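Local coordinates for protein TRAP dicarboxylate transporter, DctP subunit (Sulfurospirillum deleyianum, PDB 4OVS) that binds the dicarboxylate succinate and probably serves as the periplasmic solute-binding component of a TRAP transporter, at residues Met76-Leu79 / Asn83-Ile86; Pro89-Phe94 / Pro99-Phe104; Phe46-Val51 / Val59-Phe64; Lys40-Asp45 / Arg268-Leu273. All blocks are in the same frame, centred on the assembly; numbering follows the deposited sequence.

Overall arrangement
The chain opens contact 4 at Lys-40 to Asp-45, near the start of helix 39-54, but that contact closes only at helix 253-289, more than 220 residues later; the other three all fall within this long excursion. Contact 3 comes first, where strand 59-64 returns along the second half of helix 39-54, with Val-63 also touching Ala-44 and Asp-45 of contact 4. Contact 1 then closes the short turn from helix 75-81 to strand 86-87, and contact 2 follows in the loop after that strand. These three lie in series, without crossing. Ile-86 of contact 1 packs on Phe-47 of contact 3, and Met-76 of contact 1 on Phe-94 of contact 2.

Contact 1 (Met76-Leu79 / Asn83-Ile86); sequences MKAL and NAHI
Among the side chains, Leu-79 and Ala-84 pack tightest: CD1 of Leu-79 lies 3.5 Å from CB of Ala-84, and the same leucine methyl approaches the carbonyl oxygen of that residue. This oxygen is buried without a polar partner in the model, so the leucine branch helps to shut it in. CB of Ala-78 touches the alanine methyl from another direction, at 4.0 Å from CB of Ala-84. Alanine's short side chain suits both places, where the chain turns back on the helix and the CA atoms of Leu-79 and Ala-84 are only 5.0 Å apart. The backbone tightens the turn. Ala-78 O accepts Ala-84 N at 3.3 Å and a second, weak and more bent bond from Asn-83 N. Toward solvent the contact thins out. Asn-83, partly exposed, adds little more than CB, 3.8 Å from Ala-78 O, its polar end suiting this outer position. The turn joins helix 75-81 to strand 86-87. Tyr-70 packs on both alanines and Asn-83, Leu-79 rests on Ile-239 of strand 233-241, and Ile-86 reaches Ile-28 and Val-30 of strand 26-31.

Contact 2 (Pro89-Phe94 / Pro99-Phe104); sequences PSFSKF and PEMQLF
Met-101, present as selenomethionine, bends twice and so touches two phenylalanines of the facing segment. Its CG stands anti to the backbone N (chi1 -168°), which brings it 3.4 Å from Phe-91 O and 3.7 Å from Phe-91 CB; turns at the next two torsions then carry SE toward the Phe-91 ring and CE toward CB of Phe-94. SE is 5.0 Å from the centroid of the Phe-91 ring and approaches it obliquely, a Met-aromatic contact for which a flexible, polarisable side chain is well suited. Phe-104 approaches the same ring differently. Its edge is directed at one face of Phe-91, with CD2 above that face near the rim, forming a T-shaped pair with centroids 4.9 Å apart and planes at 62°. Flat, apolar phenylalanine suits this buried site, offering face or edge. Phe-104 CB adds a close touch to Phe-91 CD2, at 3.4 Å. Both segments belong to the loop that runs from strand 86-87 to helix 113-120 in this family 7 solute-binding protein, and the first carries Lys-93, whose NZ binds succinate and forms a salt bridge with Asp-72. On the second, the amide of Gln-102 bonds back to Pro-99 O, with NE2 at 3.2 Å, while its OE1 accepts Val-175 N. Helix 123-134 packs on this cluster, Val-132 against Met-101 and Leu-128 against Phe-104, and Phe-91 touches Tyr-233.

Contact 3 (Phe46-Val51 / Val59-Phe64); sequences FFAKRV and VEVIVF
Val-61, Val-51 and Ala-48 bury the most surface between segment 46-51 of helix 39-54 and strand 59-64. Val-61 points at the helix and divides its two methyls between neighbours: CG1, anti to the backbone N (chi1 178°), lies 3.8 Å from Ala-48 CB, while CG2 presses on Val-51 CG1 at 3.5 Å, tighter than usual for two carbons. The compact CB of Ala-48 lets the strand come in close, with the CA atoms of Ala-48 and Val-61 only 4.9 Å apart, and it also meets Val-63 CG2. Val-51 spans two strand residues, since its CG1 touches Val-59 CG1 at 3.7 Å as well. Its other methyl, CG2, lies over one face of the Phe-47 ring, whose CE2 reaches Val-61 CG1. Branched valines suit the strand, where alternate residues face the helix. A water joins the two backbones, donating to Ala-48 O at 2.7 Å and accepting from Val-61 N. Phe-47 and Val-51 continue onto Ala-259 of helix 253-289. The segment axes run nearly antiparallel, at 167°, as expected of the helix in a beta-alpha-beta crossover, here linking the parallel neighbours strand 26-31 and strand 59-64.

Contact 4 (Lys40-Asp45 / Arg268-Leu273); sequences KGKGAD and RKEAAL
The carboxylate of Glu-270 is the flat group that carries this contact, and Lys-42 passes over one of its faces. CD of Lys-42 stands above CD of Glu-270, at 3.9 Å, so aliphatic chain covers the face before the charge is reached. Lys-42 NZ comes to 3.5 Å from Glu-270 OE2 and stays well above the carboxylate plane, giving a long, weak hydrogen bond within a salt bridge. A water lies near the OE1 side, less far out of the plane: it donates to Glu-270 OE1 at 2.7 Å and accepts from Lys-42 NZ at 3.3 Å, closing a second path between the charges. The bend at chi2 of Glu-270 (-73°) turns its carboxylate to present a face to the extended Lys-42 chain; the two side chains cross at about a right angle. Long charged residues suit this surface gap, where the nearest CA atoms, those of Lys-42 and Glu-270, are 8.0 Å apart. Glu-270 OE1 also makes a weak hydrogen bond with Tyr-266 OH. Lys-40, on helix 39-54 with Lys-42, binds succinate through NZ. The contact joins helix 39-54 to helix 253-289, where Glu-270 and Ala-271 pack on Pro-39, while Ala-44 rests on Val-63 of strand 59-64.

Contact 1 (Met76-Leu79 / Asn83-Ile86)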
loop_
_atom_site.group_PDB
_atom_site.type_symbol
_atom_site.label_atom_id
_atom_site.label_comp_id
_atom_site.label_asym_id
_atom_site.label_seq_id
_atom_site.Cartn_x
_atom_site.Cartn_y
_atom_site.Cartn_z
HETATM N N MSE A 76 1.444 7.050 12.990
HETATM C CA MSE A 76 2.351 8.149 12.709
HETATM C C MSE A 76 2.776 8.866 14.007
HETATM O O MSE A 76 3.975 9.045 14.290
HETATM C CB MSE A 76 1.708 9.136 11.736
HETATM C CG MSE A 76 1.429 8.555 10.376
HETATM SE SE MSE A 76 3.090 8.017 9.387
HETATM C CE MSE A 76 2.474 8.435 7.594
ATOM N N LYS A 77 1.787 9.281 14.784
ATOM C CA LYS A 77 2.035 9.942 16.053
ATOM C C LYS A 77 2.918 9.033 16.898
ATOM O O LYS A 77 3.814 9.472 17.588
ATOM C CB LYS A 77 0.693 10.164 16.777
ATOM C CG LYS A 77 0.822 10.597 18.234
ATOM C CD LYS A 77 -0.194 9.923 19.159
ATOM C CE LYS A 77 -0.495 10.829 20.391
ATOM N NZ LYS A 77 -1.761 10.485 21.137
ATOM N N ALA A 78 2.627 7.738 16.848
ATOM C CA ALA A 78 3.375 6.778 17.626
ATOM C C ALA A 78 4.838 6.867 17.288
ATOM O O ALA A 78 5.666 6.778 18.155
ATOM C CB ALA A 78 2.855 5.341 17.347
ATOM N N LEU A 79 5.155 6.990 16.006
ATOM C CA LEU A 79 6.538 7.109 15.582
ATOM C C LEU A 79 7.087 8.470 16.042
ATOM O O LEU A 79 8.176 8.552 16.589
ATOM C CB LEU A 79 6.663 6.923 14.056
ATOM C CG LEU A 79 7.225 5.561 13.579
ATOM C CD1 LEU A 79 6.459 4.434 14.153
ATOM C CD2 LEU A 79 7.233 5.457 12.066
ATOM N N ASN A 83 6.984 5.736 20.598
ATOM C CA ASN A 83 6.242 4.553 21.092
ATOM C C ASN A 83 6.230 3.383 20.084
ATOM O O ASN A 83 5.937 2.233 20.415
ATOM C CB ASN A 83 4.831 4.980 21.449
ATOM C CG ASN A 83 4.819 6.010 22.544
ATOM O OD1 ASN A 83 5.572 5.904 23.499
ATOM N ND2 ASN A 83 3.989 7.027 22.397
ATOM N N ALA A 84 6.543 3.689 18.847
ATOM C CA ALA A 84 6.839 2.660 17.870
ATOM C C ALA A 84 8.059 3.185 17.137
ATOM O O ALA A 84 8.334 4.389 17.161
ATOM C CB ALA A 84 5.656 2.448 16.935
ATOM N N HIS A 85 8.801 2.285 16.513
ATOM C CA HIS A 85 10.102 2.615 15.998
ATOM C C HIS A 85 10.181 2.543 14.496
ATOM O O HIS A 85 10.857 3.341 13.871
ATOM C CB HIS A 85 11.102 1.658 16.631
ATOM C CG HIS A 85 11.059 1.678 18.119
ATOM N ND1 HIS A 85 11.415 0.600 18.895
ATOM C CD2 HIS A 85 10.735 2.670 18.982
ATOM C CE1 HIS A 85 11.320 0.926 20.174
ATOM N NE2 HIS A 85 10.916 2.177 20.250
ATOM N N ILE A 86 9.516 1.553 13.916
ATOM C CA ILE A 86 9.614 1.290 12.480
ATOM C C ILE A 86 8.230 0.982 11.937
ATOM O O ILE A 86 7.454 0.246 12.544
ATOM C CB ILE A 86 10.611 0.141 12.162
ATOM C CG1 ILE A 86 12.000 0.504 12.654
ATOM C CG2 ILE A 86 10.719 -0.085 10.665
ATOM C CD1 ILE A 86 13.072 -0.449 12.349
#

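Contact 2 (Pro89-Phe94 / Pro99-Phe104)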
loop_
_atom_site.group_PDB
_atom_site.type_symbol
_atom_site.label_atom_id
_atom_site.label_comp_id
_atom_site.label_asym_id
_atom_site.label_seq_id
_atom_site.Cartn_x
_atom_site.Cartn_y
_atom_site.Cartn_z
ATOM N N PRO A 89 4.166 2.341 5.968
ATOM C CA PRO A 89 2.857 2.846 5.532
ATOM C C PRO A 89 2.723 2.910 4.042
ATOM O O PRO A 89 3.714 3.127 3.374
ATOM C CB PRO A 89 2.820 4.260 6.119
ATOM C CG PRO A 89 3.786 4.214 7.225
ATOM C CD PRO A 89 4.874 3.326 6.788
ATOM N N SER A 90 1.522 2.709 3.499
ATOM C CA SER A 90 1.337 2.880 2.057
ATOM C C SER A 90 1.454 4.380 1.702
ATOM O O SER A 90 1.315 5.240 2.562
ATOM C CB SER A 90 0.001 2.350 1.598
ATOM O OG SER A 90 -1.027 3.195 2.049
ATOM N N PHE A 91 1.707 4.675 0.428
ATOM C CA PHE A 91 1.912 6.049 -0.017
ATOM C C PHE A 91 0.761 6.961 0.413
ATOM O O PHE A 91 0.951 8.108 0.817
ATOM C CB PHE A 91 2.098 6.079 -1.556
ATOM C CG PHE A 91 3.256 5.214 -2.069
ATOM C CD1 PHE A 91 4.386 5.029 -1.307
ATOM C CD2 PHE A 91 3.165 4.559 -3.280
ATOM C CE1 PHE A 91 5.404 4.221 -1.740
ATOM C CE2 PHE A 91 4.174 3.735 -3.720
ATOM C CZ PHE A 91 5.301 3.585 -2.970
ATOM N N SER A 92 -0.447 6.474 0.273
ATOM C CA SER A 92 -1.643 7.273 0.632
ATOM C C SER A 92 -1.599 7.775 2.069
ATOM O O SER A 92 -2.150 8.823 2.386
ATOM C CB SER A 92 -2.933 6.438 0.503
ATOM O OG SER A 92 -3.222 6.063 -0.838
ATOM N N LYS A 93 -0.965 7.002 2.939
ATOM C CA LYS A 93 -0.937 7.278 4.348
ATOM C C LYS A 93 -0.063 8.511 4.651
ATOM O O LYS A 93 -0.192 9.105 5.699
ATOM C CB LYS A 93 -0.427 6.056 5.110
ATOM C CG LYS A 93 -1.183 4.763 4.847
ATOM C CD LYS A 93 -2.546 4.701 5.509
ATOM C CE LYS A 93 -3.488 3.721 4.790
ATOM N NZ LYS A 93 -3.152 2.296 4.958
ATOM N N PHE A 94 0.793 8.898 3.709
ATOM C CA PHE A 94 1.659 10.072 3.853
ATOM C C PHE A 94 1.058 11.363 3.299
ATOM O O PHE A 94 1.628 12.451 3.453
ATOM C CB PHE A 94 2.983 9.844 3.104
ATOM C CG PHE A 94 3.884 8.789 3.727
ATOM C CD1 PHE A 94 4.804 9.128 4.712
ATOM C CD2 PHE A 94 3.820 7.469 3.311
ATOM C CE1 PHE A 94 5.632 8.191 5.268
ATOM C CE2 PHE A 94 4.658 6.505 3.875
ATOM C CZ PHE A 94 5.554 6.860 4.846
ATOM N N PRO A 99 1.678 16.135 0.593
ATOM C CA PRO A 99 0.679 16.105 -0.475
ATOM C C PRO A 99 1.176 15.479 -1.760
ATOM O O PRO A 99 0.413 14.749 -2.420
ATOM C CB PRO A 99 0.346 17.576 -0.678
ATOM C CG PRO A 99 0.530 18.185 0.675
ATOM C CD PRO A 99 1.597 17.372 1.384
ATOM N N GLU A 100 2.439 15.707 -2.097
ATOM C CA GLU A 100 2.977 15.249 -3.378
ATOM C C GLU A 100 3.022 13.723 -3.492
ATOM O O GLU A 100 3.079 13.180 -4.594
ATOM C CB GLU A 100 4.384 15.836 -3.640
ATOM C CG GLU A 100 4.422 17.346 -3.780
ATOM C CD GLU A 100 4.575 18.056 -2.446
ATOM O OE1 GLU A 100 5.116 19.187 -2.401
ATOM O OE2 GLU A 100 4.144 17.478 -1.432
HETATM N N MSE A 101 3.020 13.033 -2.360
HETATM C CA MSE A 101 3.044 11.577 -2.404
HETATM C C MSE A 101 1.794 11.065 -3.126
HETATM O O MSE A 101 1.735 9.906 -3.536
HETATM C CB MSE A 101 3.116 10.992 -1.008
HETATM C CG MSE A 101 3.439 9.505 -0.987
HETATM SE SE MSE A 101 5.308 9.106 -1.362
HETATM C CE MSE A 101 6.023 9.889 0.253
ATOM N N GLN A 102 0.791 11.925 -3.301
ATOM C CA GLN A 102 -0.401 11.517 -4.054
ATOM C C GLN A 102 -0.083 11.195 -5.503
ATOM O O GLN A 102 -0.897 10.589 -6.209
ATOM C CB GLN A 102 -1.487 12.583 -3.989
ATOM C CG GLN A 102 -2.118 12.668 -2.661
ATOM C CD GLN A 102 -3.168 13.738 -2.616
ATOM O OE1 GLN A 102 -4.368 13.449 -2.584
ATOM N NE2 GLN A 102 -2.728 14.996 -2.611
ATOM N N LEU A 103 1.086 11.612 -5.966
ATOM C CA LEU A 103 1.541 11.240 -7.297
ATOM C C LEU A 103 1.389 9.720 -7.569
ATOM O O LEU A 103 0.886 9.325 -8.591
ATOM C CB LEU A 103 2.997 11.648 -7.465
ATOM C CG LEU A 103 3.771 11.179 -8.687
ATOM C CD1 LEU A 103 3.299 11.842 -9.970
ATOM C CD2 LEU A 103 5.205 11.514 -8.414
ATOM N N PHE A 104 1.812 8.899 -6.632
ATOM C CA PHE A 104 1.839 7.454 -6.810
ATOM C C PHE A 104 0.427 6.786 -6.696
ATOM O O PHE A 104 0.256 5.615 -7.017
ATOM C CB PHE A 104 2.757 6.843 -5.757
ATOM C CG PHE A 104 4.187 7.317 -5.814
ATOM C CD1 PHE A 104 4.728 7.851 -6.971
ATOM C CD2 PHE A 104 5.010 7.192 -4.699
ATOM C CE1 PHE A 104 6.054 8.259 -7.026
ATOM C CE2 PHE A 104 6.355 7.612 -4.746
ATOM C CZ PHE A 104 6.868 8.130 -5.905
#

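Contact 3 (Phe46-Val51 / Val59-Phe64)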
loop_
_atom_site.group_PDB
_atom_site.type_symbol
_atom_site.label_atom_id
_atom_site.label_comp_id
_atom_site.label_asym_id
_atom_site.label_seq_id
_atom_site.Cartn_x
_atom_site.Cartn_y
_atom_site.Cartn_z
ATOM N N PHE A 46 11.351 -10.947 8.135
ATOM C CA PHE A 46 12.717 -11.207 7.659
ATOM C C PHE A 46 13.668 -10.151 8.216
ATOM O O PHE A 46 14.717 -10.465 8.762
ATOM C CB PHE A 46 12.730 -11.248 6.132
ATOM C CG PHE A 46 14.024 -11.667 5.559
ATOM C CD1 PHE A 46 14.965 -10.722 5.242
ATOM C CD2 PHE A 46 14.348 -12.995 5.395
ATOM C CE1 PHE A 46 16.206 -11.074 4.717
ATOM C CE2 PHE A 46 15.606 -13.352 4.886
ATOM C CZ PHE A 46 16.519 -12.375 4.544
ATOM N N PHE A 47 13.275 -8.899 8.129
ATOM C CA PHE A 47 14.042 -7.822 8.826
ATOM C C PHE A 47 14.313 -8.161 10.244
ATOM O O PHE A 47 15.454 -8.115 10.692
ATOM C CB PHE A 47 13.280 -6.541 8.765
ATOM C CG PHE A 47 13.846 -5.441 9.617
ATOM C CD1 PHE A 47 15.088 -4.857 9.298
ATOM C CD2 PHE A 47 13.147 -4.948 10.704
ATOM C CE1 PHE A 47 15.598 -3.860 10.071
ATOM C CE2 PHE A 47 13.666 -3.909 11.457
ATOM C CZ PHE A 47 14.877 -3.360 11.132
ATOM N N ALA A 48 13.275 -8.589 10.967
ATOM C CA ALA A 48 13.424 -8.846 12.386
ATOM C C ALA A 48 14.426 -9.961 12.652
ATOM O O ALA A 48 15.320 -9.855 13.505
ATOM C CB ALA A 48 12.045 -9.223 12.990
ATOM N N LYS A 49 14.303 -11.025 11.900
ATOM C CA LYS A 49 15.226 -12.145 12.015
ATOM C C LYS A 49 16.687 -11.736 11.721
ATOM O O LYS A 49 17.614 -12.146 12.420
ATOM C CB LYS A 49 14.799 -13.217 11.024
ATOM C CG LYS A 49 15.529 -14.521 11.199
ATOM C CD LYS A 49 15.235 -15.498 10.035
ATOM C CE LYS A 49 16.230 -15.367 8.873
ATOM N NZ LYS A 49 16.174 -16.505 7.866
ATOM N N ARG A 50 16.897 -10.938 10.680
ATOM C CA ARG A 50 18.270 -10.571 10.279
ATOM C C ARG A 50 18.969 -9.622 11.292
ATOM O O ARG A 50 20.169 -9.771 11.581
ATOM C CB ARG A 50 18.271 -9.977 8.887
ATOM C CG ARG A 50 17.928 -10.980 7.804
ATOM C CD ARG A 50 19.007 -12.066 7.709
ATOM N NE ARG A 50 20.275 -11.523 7.242
ATOM C CZ ARG A 50 21.486 -11.866 7.671
ATOM N NH1 ARG A 50 21.656 -12.747 8.653
ATOM N NH2 ARG A 50 22.547 -11.278 7.124
ATOM N N VAL A 51 18.238 -8.661 11.830
ATOM C CA VAL A 51 18.775 -7.829 12.927
ATOM C C VAL A 51 19.315 -8.707 14.064
ATOM O O VAL A 51 20.435 -8.523 14.498
ATOM C CB VAL A 51 17.748 -6.830 13.443
ATOM C CG1 VAL A 51 18.237 -6.145 14.745
ATOM C CG2 VAL A 51 17.454 -5.799 12.363
ATOM N N VAL A 59 20.372 -7.198 19.868
ATOM C CA VAL A 59 19.134 -6.513 19.535
ATOM C C VAL A 59 18.054 -7.504 19.114
ATOM O O VAL A 59 18.300 -8.389 18.274
ATOM C CB VAL A 59 19.295 -5.540 18.431
ATOM C CG1 VAL A 59 18.024 -4.789 18.189
ATOM C CG2 VAL A 59 20.430 -4.565 18.728
ATOM N N GLU A 60 16.867 -7.344 19.702
ATOM C CA GLU A 60 15.689 -8.168 19.389
ATOM C C GLU A 60 14.583 -7.278 18.772
ATOM O O GLU A 60 14.201 -6.285 19.353
ATOM C CB GLU A 60 15.166 -8.942 20.606
ATOM C CG GLU A 60 13.966 -9.879 20.209
ATOM C CD GLU A 60 13.635 -11.043 21.187
ATOM O OE1 GLU A 60 13.838 -10.915 22.417
ATOM O OE2 GLU A 60 13.157 -12.102 20.686
ATOM N N VAL A 61 14.130 -7.621 17.574
ATOM C CA VAL A 61 13.082 -6.854 16.883
ATOM C C VAL A 61 11.754 -7.633 17.023
ATOM O O VAL A 61 11.708 -8.823 16.673
ATOM C CB VAL A 61 13.405 -6.671 15.437
ATOM C CG1 VAL A 61 12.244 -5.879 14.718
ATOM C CG2 VAL A 61 14.786 -5.972 15.232
ATOM N N ILE A 62 10.727 -6.995 17.569
ATOM C CA ILE A 62 9.396 -7.604 17.705
ATOM C C ILE A 62 8.447 -6.884 16.732
ATOM O O ILE A 62 8.366 -5.658 16.698
ATOM C CB ILE A 62 8.867 -7.519 19.134
ATOM C CG1 ILE A 62 9.829 -8.228 20.097
ATOM C CG2 ILE A 62 7.397 -8.117 19.249
ATOM C CD1 ILE A 62 10.264 -9.618 19.659
ATOM N N VAL A 63 7.784 -7.666 15.898
ATOM C CA VAL A 63 6.907 -7.157 14.851
ATOM C C VAL A 63 5.438 -7.401 15.261
ATOM O O VAL A 63 5.047 -8.520 15.567
ATOM C CB VAL A 63 7.148 -7.903 13.509
ATOM C CG1 VAL A 63 6.163 -7.425 12.460
ATOM C CG2 VAL A 63 8.581 -7.731 13.007
ATOM N N PHE A 64 4.638 -6.334 15.264
ATOM C CA PHE A 64 3.242 -6.393 15.515
ATOM C C PHE A 64 2.448 -6.139 14.231
ATOM O O PHE A 64 2.291 -4.998 13.799
ATOM C CB PHE A 64 2.878 -5.308 16.545
ATOM C CG PHE A 64 3.449 -5.538 17.916
ATOM C CD1 PHE A 64 2.758 -6.245 18.857
ATOM C CD2 PHE A 64 4.684 -5.002 18.272
ATOM C CE1 PHE A 64 3.279 -6.431 20.131
ATOM C CE2 PHE A 64 5.197 -5.183 19.557
ATOM C CZ PHE A 64 4.514 -5.893 20.468
HETATM O O HOH W 1 15.215 -10.002 16.212
#

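Contact 4 (Lys40-Asp45 / Arg268-Leu273)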
loop_
_atom_site.group_PDB
_atom_site.type_symbol
_atom_site.label_atom_id
_atom_site.label_comp_id
_atom_site.label_asym_id
_atom_site.label_seq_id
_atom_site.Cartn_x
_atom_site.Cartn_y
_atom_site.Cartn_z
ATOM N N LYS A 40 4.799 -7.916 2.314
ATOM C CA LYS A 40 5.111 -6.886 3.324
ATOM C C LYS A 40 5.277 -7.453 4.714
ATOM O O LYS A 40 6.140 -7.053 5.454
ATOM C CB LYS A 40 4.010 -5.847 3.337
ATOM C CG LYS A 40 4.115 -4.887 4.434
ATOM C CD LYS A 40 3.058 -3.768 4.316
ATOM C CE LYS A 40 2.889 -2.996 5.598
ATOM N NZ LYS A 40 1.966 -1.855 5.397
ATOM N N GLY A 41 4.414 -8.375 5.080
ATOM C CA GLY A 41 4.520 -9.009 6.374
ATOM C C GLY A 41 5.718 -9.923 6.486
ATOM O O GLY A 41 6.372 -9.985 7.544
ATOM N N LYS A 42 5.973 -10.684 5.424
ATOM C CA LYS A 42 7.158 -11.583 5.341
ATOM C C LYS A 42 8.421 -10.737 5.366
ATOM O O LYS A 42 9.398 -11.082 6.010
ATOM C CB LYS A 42 7.099 -12.446 4.092
ATOM C CG LYS A 42 5.968 -13.440 4.076
ATOM C CD LYS A 42 6.008 -14.311 2.759
ATOM C CE LYS A 42 4.923 -15.340 2.763
ATOM N NZ LYS A 42 4.850 -15.982 1.399
ATOM N N GLY A 43 8.371 -9.590 4.708
ATOM C CA GLY A 43 9.492 -8.649 4.721
ATOM C C GLY A 43 9.814 -8.110 6.117
ATOM O O GLY A 43 10.989 -7.991 6.514
ATOM N N ALA A 44 8.784 -7.745 6.880
ATOM C CA ALA A 44 9.001 -7.241 8.232
ATOM C C ALA A 44 9.640 -8.329 9.115
ATOM O O ALA A 44 10.571 -8.061 9.853
ATOM C CB ALA A 44 7.673 -6.767 8.866
ATOM N N ASP A 45 9.120 -9.565 9.015
ATOM C CA ASP A 45 9.614 -10.710 9.799
ATOM C C ASP A 45 11.039 -11.094 9.399
ATOM O O ASP A 45 11.876 -11.447 10.245
ATOM C CB ASP A 45 8.679 -11.929 9.652
ATOM C CG ASP A 45 7.403 -11.827 10.511
ATOM O OD1 ASP A 45 7.369 -11.044 11.498
ATOM O OD2 ASP A 45 6.464 -12.623 10.208
ATOM N N ARG A 268 10.720 -7.510 -2.237
ATOM C CA ARG A 268 10.333 -7.251 -3.605
ATOM C C ARG A 268 10.281 -8.567 -4.412
ATOM O O ARG A 268 9.505 -8.673 -5.344
ATOM C CB ARG A 268 11.185 -6.207 -4.280
ATOM C CG ARG A 268 11.226 -4.855 -3.574
ATOM C CD ARG A 268 12.227 -3.958 -4.282
ATOM N NE ARG A 268 12.202 -2.582 -3.797
ATOM C CZ ARG A 268 12.803 -1.561 -4.413
ATOM N NH1 ARG A 268 13.454 -1.745 -5.549
ATOM N NH2 ARG A 268 12.759 -0.344 -3.897
ATOM N N LYS A 269 11.086 -9.560 -4.038
ATOM C CA LYS A 269 11.047 -10.867 -4.686
ATOM C C LYS A 269 9.715 -11.560 -4.330
ATOM O O LYS A 269 9.018 -12.034 -5.209
ATOM C CB LYS A 269 12.292 -11.675 -4.267
ATOM C CG LYS A 269 13.596 -11.181 -4.940
ATOM C CD LYS A 269 14.813 -11.852 -4.280
ATOM C CE LYS A 269 16.125 -11.300 -4.731
ATOM N NZ LYS A 269 16.416 -11.529 -6.147
ATOM N N GLU A 270 9.322 -11.523 -3.050
ATOM C CA GLU A 270 8.085 -12.119 -2.625
ATOM C C GLU A 270 6.926 -11.427 -3.340
ATOM O O GLU A 270 5.988 -12.062 -3.761
ATOM C CB GLU A 270 7.906 -12.028 -1.102
ATOM C CG GLU A 270 8.766 -13.029 -0.296
ATOM C CD GLU A 270 8.280 -14.495 -0.371
ATOM O OE1 GLU A 270 9.012 -15.369 0.139
ATOM O OE2 GLU A 270 7.182 -14.782 -0.903
ATOM N N ALA A 271 7.019 -10.126 -3.524
ATOM C CA ALA A 271 5.937 -9.411 -4.209
ATOM C C ALA A 271 5.837 -9.741 -5.681
ATOM O O ALA A 271 4.734 -9.705 -6.199
ATOM C CB ALA A 271 6.023 -7.924 -4.024
ATOM N N ALA A 272 6.950 -10.062 -6.359
ATOM C CA ALA A 272 6.896 -10.494 -7.739
ATOM C C ALA A 272 6.075 -11.810 -7.912
ATOM O O ALA A 272 5.275 -11.934 -8.819
ATOM C CB ALA A 272 8.317 -10.636 -8.283
ATOM N N LEU A 273 6.311 -12.789 -7.050
ATOM C CA LEU A 273 5.542 -14.022 -6.993
ATOM C C LEU A 273 4.067 -13.860 -6.663
ATOM O O LEU A 273 3.236 -14.780 -6.892
ATOM C CB LEU A 273 6.158 -14.920 -5.917
ATOM C CG LEU A 273 7.579 -15.425 -6.185
ATOM C CD1 LEU A 273 8.209 -15.996 -4.946
ATOM C CD2 LEU A 273 7.593 -16.466 -7.312
HETATM O O HOH W 2 7.720 -17.501 1.240
#